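Side-chain contacts in inosine-uridine preferring nucleoside hydrolase family protein (Bacillus anthracis, PDB 2C40), which belongs to the inosine-uridine preferring nucleoside hydrolase family, an alpha/beta fold, and holds a calcium ion and alpha-D-ribofuranose together in one pocket: residues K3-H8 with H107-T112; R183-N188 with I265-H270; E210-E215 with I219-L224; A257-V262 with H296-D301. All blocks are in the same frame, centred on the assembly; numbering follows the deposited sequence.

In the fold
From the N terminus, strand 2-8 lies inside the large mixed sheet, between strands 27-34 and 120-124, and contact 1 closes the first loop when helix 105-115 comes back to lie against it. Contact 2 opens next, at the end of helix 178-186, and waits for strand 261-269. Within that long excursion lies contact 3, a short local closure between helices 206-214 and 219-229, on the other side of the chain's centre. Contact 4 starts at 257-262, before contact 2 has closed, and ends at helix 296-308, so the two cross and share strand 261-269. Contacts 1, 2 and 4 all reach the sheet; contact 3 ties helix to helix beside helix 296-308.

Contact 1 (K3-H8 with H107-T112)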
loop_
_atom_site.group_PDB
_atom_site.type_symbol
_atom_site.label_atom_id
_atom_site.label_comp_id
_atom_site.label_asym_id
_atom_site.label_seq_id
_atom_site.Cartn_x
_atom_site.Cartn_y
_atom_site.Cartn_z
ATOM N N LYS A 3 -16.673 23.857 17.196
ATOM C CA LYS A 3 -17.337 23.360 16.013
ATOM C C LYS A 3 -16.337 23.465 14.846
ATOM O O LYS A 3 -15.759 24.495 14.621
ATOM C CB LYS A 3 -18.636 24.132 15.699
ATOM C CG LYS A 3 -19.788 23.970 16.721
ATOM N N VAL A 4 -16.146 22.362 14.132
ATOM C CA VAL A 4 -15.165 22.256 13.072
ATOM C C VAL A 4 -15.832 21.636 11.857
ATOM O O VAL A 4 -16.536 20.635 11.976
ATOM C CB VAL A 4 -13.951 21.343 13.480
ATOM C CG1 VAL A 4 -12.966 21.211 12.357
ATOM C CG2 VAL A 4 -13.238 21.904 14.702
ATOM N N TYR A 5 -15.624 22.258 10.710
ATOM C CA TYR A 5 -15.967 21.683 9.428
ATOM C C TYR A 5 -14.672 21.306 8.739
ATOM O O TYR A 5 -13.808 22.146 8.581
ATOM C CB TYR A 5 -16.756 22.677 8.572
ATOM C CG TYR A 5 -17.224 22.083 7.297
ATOM C CD1 TYR A 5 -16.332 21.843 6.241
ATOM C CD2 TYR A 5 -18.571 21.756 7.112
ATOM C CE1 TYR A 5 -16.778 21.261 5.025
ATOM C CE2 TYR A 5 -19.011 21.191 5.927
ATOM C CZ TYR A 5 -18.102 20.951 4.887
ATOM O OH TYR A 5 -18.550 20.383 3.711
ATOM N N PHE A 6 -14.574 20.044 8.304
ATOM C CA PHE A 6 -13.346 19.435 7.783
ATOM C C PHE A 6 -13.468 19.100 6.291
ATOM O O PHE A 6 -14.272 18.233 5.916
ATOM C CB PHE A 6 -13.075 18.150 8.586
ATOM C CG PHE A 6 -11.836 17.409 8.213
ATOM C CD1 PHE A 6 -11.795 16.041 8.349
ATOM C CD2 PHE A 6 -10.703 18.061 7.780
ATOM C CE1 PHE A 6 -10.667 15.326 8.020
ATOM C CE2 PHE A 6 -9.559 17.351 7.445
ATOM C CZ PHE A 6 -9.525 15.988 7.561
ATOM N N ASN A 7 -12.656 19.768 5.464
ATOM C CA ASN A 7 -12.535 19.463 4.024
ATOM C C ASN A 7 -11.161 18.817 3.784
ATOM O O ASN A 7 -10.138 19.382 4.143
ATOM C CB ASN A 7 -12.729 20.762 3.190
ATOM C CG ASN A 7 -12.798 20.513 1.683
ATOM O OD1 ASN A 7 -13.884 20.285 1.117
ATOM N ND2 ASN A 7 -11.642 20.564 1.020
ATOM N N HIS A 8 -11.125 17.611 3.211
ATOM C CA HIS A 8 -9.845 16.893 3.022
ATOM C C HIS A 8 -9.762 16.298 1.647
ATOM O O HIS A 8 -10.773 16.153 0.986
ATOM C CB HIS A 8 -9.626 15.808 4.103
ATOM C CG HIS A 8 -10.501 14.574 3.988
ATOM N ND1 HIS A 8 -10.183 13.497 3.186
ATOM C CD2 HIS A 8 -11.625 14.219 4.668
ATOM C CE1 HIS A 8 -11.102 12.558 3.344
ATOM N NE2 HIS A 8 -11.989 12.974 4.239
ATOM N N HIS A 107 -21.632 23.685 -1.464
ATOM C CA HIS A 107 -22.970 23.959 -1.001
ATOM C C HIS A 107 -23.237 23.407 0.387
ATOM O O HIS A 107 -23.844 24.071 1.223
ATOM C CB HIS A 107 -23.989 23.386 -1.981
ATOM C CG HIS A 107 -24.139 24.189 -3.233
ATOM N ND1 HIS A 107 -24.949 23.792 -4.269
ATOM C CD2 HIS A 107 -23.580 25.356 -3.623
ATOM C CE1 HIS A 107 -24.924 24.701 -5.224
ATOM N NE2 HIS A 107 -24.090 25.656 -4.863
ATOM N N HIS A 108 -22.761 22.201 0.621
ATOM C CA HIS A 108 -22.821 21.592 1.943
ATOM C C HIS A 108 -22.151 22.486 2.999
ATOM O O HIS A 108 -22.663 22.683 4.101
ATOM C CB HIS A 108 -22.149 20.223 1.863
ATOM C CG HIS A 108 -22.170 19.454 3.136
ATOM N ND1 HIS A 108 -21.012 19.125 3.831
ATOM C CD2 HIS A 108 -23.197 18.929 3.837
ATOM C CE1 HIS A 108 -21.337 18.428 4.904
ATOM N NE2 HIS A 108 -22.659 18.310 4.944
ATOM N N LEU A 109 -20.985 23.001 2.651
ATOM C CA LEU A 109 -20.235 23.857 3.543
ATOM C C LEU A 109 -21.054 25.110 3.913
ATOM O O LEU A 109 -21.180 25.457 5.089
ATOM C CB LEU A 109 -18.903 24.205 2.879
ATOM C CG LEU A 109 -17.981 25.315 3.398
ATOM C CD1 LEU A 109 -17.752 25.199 4.842
ATOM C CD2 LEU A 109 -16.672 25.146 2.649
ATOM N N ILE A 110 -21.642 25.752 2.906
ATOM C CA ILE A 110 -22.473 26.952 3.109
ATOM C C ILE A 110 -23.619 26.661 4.063
ATOM O O ILE A 110 -23.831 27.397 5.041
ATOM C CB ILE A 110 -23.019 27.518 1.734
ATOM C CG1 ILE A 110 -21.873 28.090 0.889
ATOM C CG2 ILE A 110 -24.086 28.594 1.920
ATOM C CD1 ILE A 110 -22.237 28.387 -0.575
ATOM N N GLU A 111 -24.364 25.593 3.776
ATOM C CA GLU A 111 -25.591 25.271 4.524
ATOM C C GLU A 111 -25.245 24.865 5.964
ATOM O O GLU A 111 -25.949 25.251 6.886
ATOM C CB GLU A 111 -26.399 24.164 3.844
ATOM C CG GLU A 111 -27.253 24.616 2.668
ATOM N N THR A 112 -24.160 24.109 6.146
ATOM C CA THR A 112 -23.699 23.749 7.481
ATOM C C THR A 112 -23.320 25.006 8.263
ATOM O O THR A 112 -23.762 25.211 9.373
ATOM C CB THR A 112 -22.444 22.839 7.472
ATOM O OG1 THR A 112 -22.670 21.722 6.632
ATOM C CG2 THR A 112 -22.116 22.362 8.881
#
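Strand 3-8 and helix 107-112 run antiparallel, at 177° with axes 10.3 Å apart, and meet where Tyr5 faces Leu109. This is helix-on-sheet packing of an alpha/beta fold: helix 105-115 leads into strand 120-124, which pairs in parallel with strand 2-8. Tyr5 carries the contact. With CG anti to the backbone N (chi1 -175°), its ring stands out from the strand toward the helix. Leu109 covers one face of it, CD1 sitting nearly on the ring normal, 3.9 Å from the centroid, in a CH-pi contact. At the ring's rim, close to its plane, His108 and Thr112 take over. Tyr5 OH and His108 ND1 are hydrogen-bonded at 2.8 Å, and either could be the donor. The two rings are tilted at 53° to each other, so they neither stack nor meet edge to face. The same hydroxyl also bonds Ser33 OG, on neighbouring strand 27-34, and two partners therefore hold the phenol end of a buried ring in place. Thr112 meets the ring at its edge, the two side chains crossing at about a right angle, with OG1 3.8 Å from Tyr5 CE2. That oxygen also lies over the face of the His108 imidazole. Its hydrogen goes back into the helix: Thr112 OG1 donates to His108 O at 2.7 Å, from the face of the carbonyl plane opposite to the one approached by Thr112 N.

Contact 2 (R183-N188 with I265-H270)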
loop_
_atom_site.group_PDB
_atom_site.type_symbol
_atom_site.label_atom_id
_atom_site.label_comp_id
_atom_site.label_asym_id
_atom_site.label_seq_id
_atom_site.Cartn_x
_atom_site.Cartn_y
_atom_site.Cartn_z
ATOM N N ARG A 183 -8.522 33.808 -3.951
ATOM C CA ARG A 183 -9.884 34.098 -3.453
ATOM C C ARG A 183 -10.037 34.007 -1.922
ATOM O O ARG A 183 -10.687 34.854 -1.265
ATOM C CB ARG A 183 -10.797 33.044 -3.962
ATOM C CG ARG A 183 -11.562 33.426 -5.085
ATOM C CD ARG A 183 -13.002 33.767 -4.672
ATOM N NE ARG A 183 -13.503 34.683 -5.688
ATOM C CZ ARG A 183 -13.638 34.370 -6.969
ATOM N NH1 ARG A 183 -13.377 33.143 -7.394
ATOM N NH2 ARG A 183 -14.074 35.285 -7.826
ATOM N N VAL A 184 -9.487 32.933 -1.360
ATOM C CA VAL A 184 -9.529 32.757 0.102
ATOM C C VAL A 184 -8.705 33.882 0.722
ATOM O O VAL A 184 -9.143 34.562 1.679
ATOM C CB VAL A 184 -9.029 31.385 0.530
ATOM C CG1 VAL A 184 -8.853 31.321 2.038
ATOM C CG2 VAL A 184 -9.982 30.290 0.034
ATOM N N TRP A 185 -7.545 34.147 0.136
ATOM C CA TRP A 185 -6.683 35.206 0.635
ATOM C C TRP A 185 -7.368 36.584 0.598
ATOM O O TRP A 185 -7.071 37.408 1.456
ATOM C CB TRP A 185 -5.382 35.282 -0.147
ATOM C CG TRP A 185 -4.113 34.789 0.523
ATOM C CD1 TRP A 185 -2.946 35.494 0.667
ATOM C CD2 TRP A 185 -3.866 33.502 1.093
ATOM N NE1 TRP A 185 -2.008 34.740 1.275
ATOM C CE2 TRP A 185 -2.534 33.503 1.543
ATOM C CE3 TRP A 185 -4.641 32.344 1.265
ATOM C CZ2 TRP A 185 -1.956 32.404 2.149
ATOM C CZ3 TRP A 185 -4.075 31.273 1.897
ATOM C CH2 TRP A 185 -2.743 31.306 2.332
ATOM N N GLU A 186 -8.268 36.837 -0.348
ATOM C CA GLU A 186 -8.925 38.124 -0.365
ATOM C C GLU A 186 -10.087 38.191 0.644
ATOM O O GLU A 186 -10.489 39.274 1.015
ATOM C CB GLU A 186 -9.342 38.552 -1.784
ATOM C CG GLU A 186 -10.273 37.604 -2.482
ATOM C CD GLU A 186 -10.813 38.164 -3.816
ATOM O OE1 GLU A 186 -11.759 38.996 -3.799
ATOM O OE2 GLU A 186 -10.309 37.743 -4.868
ATOM N N ALA A 187 -10.618 37.061 1.091
ATOM C CA ALA A 187 -11.718 37.070 2.069
ATOM C C ALA A 187 -11.298 37.697 3.410
ATOM O O ALA A 187 -10.119 37.636 3.839
ATOM C CB ALA A 187 -12.248 35.649 2.311
ATOM N N ASN A 188 -12.294 38.271 4.070
ATOM C CA ASN A 188 -12.142 38.764 5.421
ATOM C C ASN A 188 -12.266 37.609 6.440
ATOM O O ASN A 188 -13.283 37.441 7.124
ATOM C CB ASN A 188 -13.148 39.895 5.696
ATOM C CG ASN A 188 -12.876 40.617 6.993
ATOM O OD1 ASN A 188 -11.774 40.591 7.525
ATOM N ND2 ASN A 188 -13.882 41.267 7.506
ATOM N N ILE A 265 2.753 36.733 9.464
ATOM C CA ILE A 265 3.472 37.350 8.362
ATOM C C ILE A 265 2.448 37.783 7.322
ATOM O O ILE A 265 1.367 37.241 7.304
ATOM C CB ILE A 265 4.607 36.427 7.772
ATOM C CG1 ILE A 265 4.066 35.282 6.946
ATOM C CG2 ILE A 265 5.601 35.901 8.882
ATOM C CD1 ILE A 265 4.999 34.962 5.771
ATOM N N ASN A 266 2.787 38.800 6.522
ATOM C CA ASN A 266 1.960 39.274 5.418
ATOM C C ASN A 266 2.413 38.605 4.135
ATOM O O ASN A 266 3.623 38.498 3.868
ATOM C CB ASN A 266 2.035 40.792 5.244
ATOM C CG ASN A 266 1.467 41.551 6.428
ATOM O OD1 ASN A 266 0.493 41.146 7.062
ATOM N ND2 ASN A 266 2.107 42.631 6.749
ATOM N N SER A 267 1.430 38.238 3.319
ATOM C CA SER A 267 1.621 37.234 2.289
ATOM C C SER A 267 0.749 37.488 1.070
ATOM O O SER A 267 -0.334 38.040 1.190
ATOM C CB SER A 267 1.305 35.843 2.892
ATOM O OG SER A 267 1.867 34.822 2.092
ATOM N N ILE A 268 1.270 37.135 -0.099
ATOM C CA ILE A 268 0.504 36.998 -1.348
ATOM C C ILE A 268 0.650 35.549 -1.960
ATOM O O ILE A 268 1.579 34.824 -1.659
ATOM C CB ILE A 268 0.986 38.021 -2.377
ATOM C CG1 ILE A 268 2.417 37.701 -2.858
ATOM C CG2 ILE A 268 0.881 39.462 -1.799
ATOM C CD1 ILE A 268 2.938 38.681 -3.881
ATOM N N VAL A 269 -0.276 35.161 -2.829
ATOM C CA VAL A 269 -0.122 33.956 -3.625
ATOM C C VAL A 269 -0.029 34.387 -5.087
ATOM O O VAL A 269 -0.787 35.280 -5.512
ATOM C CB VAL A 269 -1.339 33.013 -3.648
ATOM C CG1 VAL A 269 -0.882 31.493 -3.692
ATOM C CG2 VAL A 269 -2.326 33.279 -2.555
ATOM N N HIS A 270 0.875 33.733 -5.831
ATOM C CA HIS A 270 0.951 33.865 -7.284
ATOM C C HIS A 270 -0.093 32.981 -7.871
ATOM O O HIS A 270 -0.279 31.858 -7.432
ATOM C CB HIS A 270 2.308 33.456 -7.849
ATOM C CG HIS A 270 3.424 34.382 -7.476
ATOM N ND1 HIS A 270 4.707 34.240 -7.961
ATOM C CD2 HIS A 270 3.454 35.461 -6.661
ATOM C CE1 HIS A 270 5.475 35.195 -7.457
ATOM N NE2 HIS A 270 4.744 35.932 -6.649
#
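Trp185, in the last turn of helix 178-186, pushes its indole against strand 265-269, where Ser267 and Val269 point back at it. Its first torsion, chi1 -107°, lies off the usual staggered values as the side chain reaches out to the strand. The nearest backbone approach is between Trp185 and Ile268, whose CA atoms are 7.7 Å apart. The tight part is on one face of the indole. Val269 comes in at about a right angle and sets CG2 over the five-membered ring, 3.8 Å from its centroid and 7° off the normal, a well-centred CH-pi contact. Trp185 CG is the indole atom nearest to this methyl group, at 3.9 Å. At the rim the strand backbone takes part: Ser267 O lies near the ring plane, 3.7 Å from Trp185 CD1, and Ser267 CB is 3.8 Å from Trp185 NE1. Val288 of strand 286-292 also packs on the tryptophan, so the indole is wedged against two adjoining strands of the sheet.

Away from the indole the contact is looser. Ile268 turns its side chain away from the helix and packs on Val280 and Thr282. Beyond Trp185 the helix runs out, Ala187 being the first residue to leave helical angles, and the chain reaches solvent with Glu186 and Asn188 exposed.

This is an apolar and CH-pi contact, with no hydrogen bond between the segments. Trp185 NE1 is buried with no hydrogen-bond partner in the model; Ser267 O, 3.7 Å from it, is not bonded. Burying that N-H probably costs some energy, which the methyl-on-indole packing may offset.

Contact 3 (E210-E215 with I219-L224); sequences EQWAKE and IGIDFL
Ile221 has CG1 anti to the carbonyl carbon (chi1 -63°), which sends the other branch, CG2, toward Trp212 and Glu215; Trp212 has a similar first torsion, -76°, which turns its indole so that one face meets Leu224. The two segments belong to a helical hairpin, helix 206-214 turning through a short connection into helix 219-229, and Trp212 and Ile221 have the nearest CA atoms, 6.1 Å apart. Ile221 CG2 plugs the end of the first helix. It lies 4.0 Å from Trp212 CB and 4.2 Å from Glu215 CB, while Ile221 CB is 3.4 Å from Glu215 O. The modelled approach of the same methyl to Trp212 O is too short to be trusted in detail. One turn further along, Leu224 sets CD1 over a face of the indole, offset toward the rim, 4.2 Å from the centroid of the six-membered ring: a CH-pi contact, 14° off the normal.

Helix 296-308 also packs here, with Thr304 on Trp212 and Ala307 on both Ile221 and Leu224. The carboxylate of Glu215 turns to the same helix, where Glu215 OE1 forms a salt bridge with Lys308 NZ. Trp212 NE1 is buried without a partner. With no polar bond between the segments, the join probably rests on apolar packing, and the charge of Glu215 is matched outside it, on helix 296-308.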
loop_
_atom_site.group_PDB
_atom_site.type_symbol
_atom_site.label_atom_id
_atom_site.label_comp_id
_atom_site.label_asym_id
_atom_site.label_seq_id
_atom_site.Cartn_x
_atom_site.Cartn_y
_atom_site.Cartn_z
ATOM N N GLU A 210 7.898 1.977 14.626
ATOM C CA GLU A 210 8.123 0.781 15.412
ATOM C C GLU A 210 7.467 0.800 16.776
ATOM O O GLU A 210 7.034 -0.234 17.237
ATOM C CB GLU A 210 9.610 0.512 15.633
ATOM C CG GLU A 210 10.323 0.143 14.362
ATOM C CD GLU A 210 11.826 -0.004 14.523
ATOM O OE1 GLU A 210 12.423 -0.598 13.586
ATOM O OE2 GLU A 210 12.388 0.470 15.557
ATOM N N GLN A 211 7.487 1.958 17.431
ATOM C CA GLN A 211 6.886 2.146 18.742
ATOM C C GLN A 211 5.357 2.068 18.669
ATOM O O GLN A 211 4.712 1.568 19.578
ATOM C CB GLN A 211 7.319 3.483 19.351
ATOM N N TRP A 212 4.779 2.512 17.567
ATOM C CA TRP A 212 3.370 2.223 17.280
ATOM C C TRP A 212 3.059 0.744 17.075
ATOM O O TRP A 212 2.069 0.261 17.623
ATOM C CB TRP A 212 2.879 3.032 16.063
ATOM C CG TRP A 212 2.624 4.505 16.385
ATOM C CD1 TRP A 212 2.409 5.028 17.611
ATOM C CD2 TRP A 212 2.506 5.593 15.462
ATOM N NE1 TRP A 212 2.175 6.348 17.518
ATOM C CE2 TRP A 212 2.235 6.738 16.215
ATOM C CE3 TRP A 212 2.593 5.703 14.084
ATOM C CZ2 TRP A 212 2.069 7.999 15.641
ATOM C CZ3 TRP A 212 2.444 6.934 13.506
ATOM C CH2 TRP A 212 2.187 8.074 14.276
ATOM N N ALA A 213 3.905 0.042 16.323
ATOM C CA ALA A 213 3.722 -1.377 16.048
ATOM C C ALA A 213 3.717 -2.199 17.350
ATOM O O ALA A 213 2.915 -3.127 17.485
ATOM C CB ALA A 213 4.814 -1.845 15.099
ATOM N N LYS A 214 4.612 -1.862 18.286
ATOM C CA LYS A 214 4.680 -2.501 19.609
ATOM C C LYS A 214 3.351 -2.404 20.363
ATOM O O LYS A 214 3.028 -3.267 21.165
ATOM C CB LYS A 214 5.836 -1.912 20.464
ATOM N N GLU A 215 2.571 -1.359 20.098
ATOM C CA GLU A 215 1.286 -1.165 20.790
ATOM C C GLU A 215 0.080 -1.384 19.907
ATOM O O GLU A 215 -0.989 -0.807 20.115
ATOM C CB GLU A 215 1.236 0.223 21.452
ATOM C CG GLU A 215 2.346 0.376 22.470
ATOM C CD GLU A 215 2.104 1.498 23.413
ATOM O OE1 GLU A 215 1.717 2.571 22.927
ATOM O OE2 GLU A 215 2.325 1.306 24.634
ATOM N N ILE A 219 -6.431 -0.945 19.068
ATOM C CA ILE A 219 -6.895 -1.096 17.686
ATOM C C ILE A 219 -6.688 0.193 16.857
ATOM O O ILE A 219 -6.422 0.116 15.653
ATOM C CB ILE A 219 -8.354 -1.644 17.566
ATOM C CG1 ILE A 219 -8.701 -1.890 16.078
ATOM C CG2 ILE A 219 -9.402 -0.690 18.171
ATOM C CD1 ILE A 219 -10.028 -2.641 15.823
ATOM N N GLY A 220 -6.773 1.357 17.500
ATOM C CA GLY A 220 -6.516 2.621 16.831
ATOM C C GLY A 220 -5.043 2.840 16.486
ATOM O O GLY A 220 -4.726 3.460 15.463
ATOM N N ILE A 221 -4.143 2.330 17.328
ATOM C CA ILE A 221 -2.711 2.344 17.040
ATOM C C ILE A 221 -2.427 1.379 15.846
ATOM O O ILE A 221 -1.739 1.755 14.903
ATOM C CB ILE A 221 -1.860 1.964 18.301
ATOM C CG1 ILE A 221 -2.024 2.981 19.439
ATOM C CG2 ILE A 221 -0.397 1.803 17.972
ATOM C CD1 ILE A 221 -1.430 4.348 19.182
ATOM N N ASP A 222 -2.983 0.167 15.896
ATOM C CA ASP A 222 -2.872 -0.811 14.813
ATOM C C ASP A 222 -3.412 -0.164 13.523
ATOM O O ASP A 222 -2.765 -0.233 12.479
ATOM C CB ASP A 222 -3.659 -2.052 15.187
ATOM C CG ASP A 222 -3.502 -3.207 14.207
ATOM O OD1 ASP A 222 -2.493 -3.296 13.453
ATOM O OD2 ASP A 222 -4.408 -4.066 14.233
ATOM N N PHE A 223 -4.544 0.537 13.618
ATOM C CA PHE A 223 -5.104 1.244 12.444
ATOM C C PHE A 223 -4.172 2.335 11.888
ATOM O O PHE A 223 -3.946 2.391 10.663
ATOM C CB PHE A 223 -6.459 1.867 12.751
ATOM C CG PHE A 223 -7.050 2.659 11.588
ATOM C CD1 PHE A 223 -7.150 4.040 11.641
ATOM C CD2 PHE A 223 -7.510 2.011 10.441
ATOM C CE1 PHE A 223 -7.696 4.763 10.589
ATOM C CE2 PHE A 223 -8.057 2.739 9.370
ATOM C CZ PHE A 223 -8.146 4.096 9.449
ATOM N N LEU A 224 -3.637 3.188 12.779
ATOM C CA LEU A 224 -2.611 4.166 12.405
ATOM C C LEU A 224 -1.443 3.511 11.695
ATOM O O LEU A 224 -1.004 4.004 10.674
ATOM C CB LEU A 224 -2.012 4.882 13.631
ATOM C CG LEU A 224 -2.552 6.173 14.147
ATOM C CD1 LEU A 224 -1.828 6.486 15.501
ATOM C CD2 LEU A 224 -2.325 7.300 13.093
#

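Contact 4 (A257-V262 with H296-D301); sequences ADLAKV and HDRFFD
Leu259 points its two methyl groups at different neighbours on helix 296-301: CD2 goes to Arg298 and CD1 to Phe299. The contact joins the 3-10 turn 257-259, which leads into strand 261-269 of the mixed alpha/beta sheet, to the first turns of helix 296-308; Leu259 and Phe299 have the nearest CA atoms, 6.3 Å apart. Leu259 CD2 presses on the base of the arginine, 3.5 Å from Arg298 CB, and the two side chains run at a slant to each other. Leu259 CD1 meets Phe299 at the ring edge, close to its plane, with Phe299 CD2 4.3 Å away. Leu249 and Ala252 of helix 246-255 also pack on Phe299, so this end is buried.

The outer end is exposed. Arg298, bent at chi2 and chi3, folds its guanidinium back over the turn and crosses Asp258 at about a right angle, the guanidinium and carboxylate planes 45° apart. The opposite charges probably attract, but Asp258 OD2 and Arg298 NH1, 4.1 Å apart, are too far for a salt bridge. Both residues also touch a crystal neighbour, which may affect their pose. Arg298 NH2 is 3.1 Å from Asp258 O, but the angle is too poor for a hydrogen bond.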
loop_
_atom_site.group_PDB
_atom_site.type_symbol
_atom_site.label_atom_id
_atom_site.label_comp_id
_atom_site.label_asym_id
_atom_site.label_seq_id
_atom_site.Cartn_x
_atom_site.Cartn_y
_atom_site.Cartn_z
ATOM N N ALA A 257 -3.846 23.902 20.024
ATOM C CA ALA A 257 -3.077 25.032 19.463
ATOM C C ALA A 257 -1.708 25.204 20.140
ATOM O O ALA A 257 -0.743 25.648 19.501
ATOM C CB ALA A 257 -3.877 26.304 19.608
ATOM N N ASP A 258 -1.656 24.826 21.419
ATOM C CA ASP A 258 -0.481 24.932 22.280
ATOM C C ASP A 258 0.737 24.039 21.949
ATOM O O ASP A 258 1.783 24.154 22.616
ATOM C CB ASP A 258 -0.887 24.706 23.778
ATOM C CG ASP A 258 -2.290 23.980 23.979
ATOM O OD1 ASP A 258 -3.290 24.336 23.266
ATOM O OD2 ASP A 258 -2.411 23.109 24.908
ATOM N N LEU A 259 0.595 23.156 20.963
ATOM C CA LEU A 259 1.683 22.313 20.458
ATOM C C LEU A 259 2.736 23.096 19.685
ATOM O O LEU A 259 3.891 22.696 19.626
ATOM C CB LEU A 259 1.117 21.212 19.544
ATOM C CG LEU A 259 0.260 20.168 20.254
ATOM C CD1 LEU A 259 -0.391 19.223 19.274
ATOM C CD2 LEU A 259 1.091 19.412 21.260
ATOM N N ALA A 260 2.346 24.193 19.063
ATOM C CA ALA A 260 3.257 24.957 18.249
ATOM C C ALA A 260 3.132 26.438 18.582
ATOM O O ALA A 260 2.402 26.830 19.507
ATOM C CB ALA A 260 2.963 24.710 16.793
ATOM N N LYS A 261 3.930 27.237 17.884
ATOM C CA LYS A 261 3.855 28.677 17.938
ATOM C C LYS A 261 3.364 29.153 16.596
ATOM O O LYS A 261 3.266 28.393 15.663
ATOM C CB LYS A 261 5.226 29.264 18.218
ATOM C CG LYS A 261 5.642 29.178 19.675
ATOM C CD LYS A 261 6.999 28.538 19.750
ATOM C CE LYS A 261 7.642 28.633 21.109
ATOM N NZ LYS A 261 8.345 29.907 21.106
ATOM N N VAL A 262 3.068 30.427 16.517
ATOM C CA VAL A 262 2.604 31.045 15.295
ATOM C C VAL A 262 3.291 32.431 15.129
ATOM O O VAL A 262 3.374 33.203 16.084
ATOM C CB VAL A 262 1.079 31.155 15.353
ATOM C CG1 VAL A 262 0.578 32.291 14.527
ATOM C CG2 VAL A 262 0.453 29.865 14.877
ATOM N N HIS A 296 7.872 18.290 19.493
ATOM C CA HIS A 296 7.988 16.929 18.996
ATOM C C HIS A 296 7.248 15.970 19.927
ATOM O O HIS A 296 6.267 15.370 19.542
ATOM C CB HIS A 296 9.482 16.526 18.885
ATOM C CG HIS A 296 9.690 15.071 18.579
ATOM N ND1 HIS A 296 9.507 14.543 17.319
ATOM C CD2 HIS A 296 10.032 14.029 19.373
ATOM C CE1 HIS A 296 9.720 13.240 17.348
ATOM N NE2 HIS A 296 10.031 12.901 18.583
ATOM N N ASP A 297 7.712 15.901 21.176
ATOM C CA ASP A 297 7.234 14.922 22.152
ATOM C C ASP A 297 5.737 15.087 22.423
ATOM O O ASP A 297 5.012 14.122 22.476
ATOM C CB ASP A 297 8.046 14.987 23.476
ATOM C CG ASP A 297 9.486 14.502 23.315
ATOM O OD1 ASP A 297 9.805 13.956 22.262
ATOM O OD2 ASP A 297 10.327 14.653 24.232
ATOM N N ARG A 298 5.283 16.314 22.606
ATOM C CA ARG A 298 3.856 16.540 22.834
ATOM C C ARG A 298 3.020 16.178 21.633
ATOM O O ARG A 298 1.950 15.606 21.770
ATOM C CB ARG A 298 3.610 17.975 23.221
ATOM C CG ARG A 298 4.210 18.290 24.586
ATOM C CD ARG A 298 3.185 18.962 25.465
ATOM N NE ARG A 298 3.187 20.394 25.270
ATOM C CZ ARG A 298 2.115 21.193 25.273
ATOM N NH1 ARG A 298 0.870 20.731 25.390
ATOM N NH2 ARG A 298 2.309 22.494 25.137
ATOM N N PHE A 299 3.501 16.512 20.450
ATOM C CA PHE A 299 2.752 16.196 19.208
ATOM C C PHE A 299 2.545 14.694 19.095
ATOM O O PHE A 299 1.423 14.203 18.995
ATOM C CB PHE A 299 3.482 16.746 17.975
ATOM C CG PHE A 299 2.858 16.345 16.693
ATOM C CD1 PHE A 299 3.552 15.533 15.782
ATOM C CD2 PHE A 299 1.553 16.725 16.410
ATOM C CE1 PHE A 299 2.976 15.173 14.592
ATOM C CE2 PHE A 299 0.940 16.337 15.219
ATOM C CZ PHE A 299 1.632 15.558 14.315
ATOM N N PHE A 300 3.624 13.950 19.134
ATOM C CA PHE A 300 3.527 12.502 19.008
ATOM C C PHE A 300 2.839 11.842 20.184
ATOM O O PHE A 300 2.131 10.879 19.980
ATOM C CB PHE A 300 4.909 11.881 18.742
ATOM C CG PHE A 300 5.404 12.159 17.374
ATOM C CD1 PHE A 300 6.471 13.033 17.151
ATOM C CD2 PHE A 300 4.757 11.608 16.296
ATOM C CE1 PHE A 300 6.911 13.302 15.850
ATOM C CE2 PHE A 300 5.177 11.868 15.004
ATOM C CZ PHE A 300 6.251 12.718 14.768
ATOM N N ASP A 301 3.014 12.354 21.402
ATOM C CA ASP A 301 2.254 11.823 22.549
ATOM C C ASP A 301 0.740 12.078 22.382
ATOM O O ASP A 301 -0.100 11.263 22.718
ATOM C CB ASP A 301 2.735 12.450 23.848
ATOM C CG ASP A 301 2.019 11.900 25.042
ATOM O OD1 ASP A 301 2.245 10.719 25.384
ATOM O OD2 ASP A 301 1.234 12.654 25.660
#